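Local structure of polyphenol oxidase (Geobacillus stearothermophilus, 6T0Y) at the zinc ion site. The protein catalyses the phosphorolysis of adenosine, inosine and S-methyl-5'-thioadenosine to the free base and the matching ribose or methylthioribose 1-phosphate, and also deaminates adenosine. Numbering follows the deposited sequence.

The zinc ion site. Residues 181, 183-184, 243, 245-246. With ZN (zinc ion), chain B.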
loop_
_atom_site.group_PDB
_atom_site.type_symbol
_atom_site.label_atom_id
_atom_site.label_comp_id
_atom_site.label_asym_id
_atom_site.label_seq_id
_atom_site.Cartn_x
_atom_site.Cartn_y
_atom_site.Cartn_z
ATOM N N GLY A 181 -2.451 12.659 4.361
ATOM C CA GLY A 181 -1.407 13.659 4.329
ATOM C C GLY A 181 -1.284 14.435 5.622
ATOM O O GLY A 181 -2.112 14.313 6.528
ATOM N N CYS A 183 -1.774 17.434 6.009
ATOM C CA CYS A 183 -2.958 18.281 6.052
ATOM C C CYS A 183 -4.000 17.759 7.028
ATOM O O CYS A 183 -4.741 18.550 7.628
ATOM C CB CYS A 183 -3.546 18.334 4.632
ATOM S SG CYS A 183 -3.546 16.718 3.736
ATOM N N CYS A 184 -4.065 16.435 7.204
ATOM C CA CYS A 184 -5.143 15.791 7.937
ATOM C C CYS A 184 -4.683 14.899 9.079
ATOM O O CYS A 184 -5.523 14.520 9.900
ATOM C CB CYS A 184 -6.002 14.947 6.977
ATOM S SG CYS A 184 -6.856 15.897 5.678
ATOM N N CYS A 243 -4.327 12.806 -0.972
ATOM C CA CYS A 243 -4.665 12.536 0.421
ATOM C C CYS A 243 -6.010 11.818 0.490
ATOM O O CYS A 243 -7.010 12.310 -0.043
ATOM C CB CYS A 243 -4.733 13.843 1.221
ATOM S SG CYS A 243 -5.323 13.654 2.925
ATOM N N SER A 245 -7.950 11.379 3.066
ATOM C CA SER A 245 -8.944 12.119 3.827
ATOM C C SER A 245 -9.497 13.302 3.032
ATOM O O SER A 245 -10.712 13.515 2.998
ATOM C CB SER A 245 -8.324 12.588 5.135
ATOM O OG SER A 245 -9.146 13.563 5.731
ATOM N N CYS A 246 -8.632 14.054 2.350
ATOM C CA CYS A 246 -9.096 15.196 1.562
ATOM C C CYS A 246 -9.964 14.780 0.376
ATOM O O CYS A 246 -10.939 15.462 0.057
ATOM C CB CYS A 246 -7.903 15.993 1.034
ATOM S SG CYS A 246 -7.020 16.988 2.242
HETATM ZN ZN ZN B . -5.673 15.800 3.684
#
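Four cysteine sulfurs from two loops hold a zinc ion in a Cys4 site, separate from the catalytic zinc centre and probably structural. Neighbours Cys183 and Cys184 approach from one side; Cys243 and Cys246, the ends of a CxxC motif, approach from the other. The ion thus ties together two loop segments about sixty residues apart in sequence. All four sulfurs meet it tip first, and the bond from Cys183 SG to ZN measures 2.3 Å, as does that from Cys246 SG to ZN. The coordination is near tetrahedral: the sulfurs of the adjacent pair Cys183 and Cys184 open the widest angle at ZN, and those of Cys184 and Cys246 the narrowest.

Different first torsions bring the sulfurs together. Cys183 tucks SG in between its own N and C, the most hindered of the staggered turns (chi1 41°), while Cys184 sets SG anti to its carbonyl carbon (chi1 -63°). These two turns let consecutive residues grip the same ion with CB-SG arms that converge on it, turned roughly at right angles to each other, and Cys183 CB remains 3.4 Å from ZN. Across the ion, Cys243 extends SG anti to its backbone N (chi1 174°), whereas Cys246 carries SG beside its own N and anti to the carbonyl carbon.

Cys243 SG has a second role as acceptor for two backbone amides. Gly181 N, just ahead of the paired cysteines, donates to Cys243 SG over 3.4 Å, adding a link between the loops. Within the CxxC turn a second amide reaches back to the same sulfur, so the motif closes on itself while both its cysteines bind zinc. Together the two N-H groups may draw negative charge from this sulfur, presumably a thiolate, and stabilise its metal-bound form. The bond within the motif runs nearly straight, from Cys246 N to Cys243 SG at 3.4 Å.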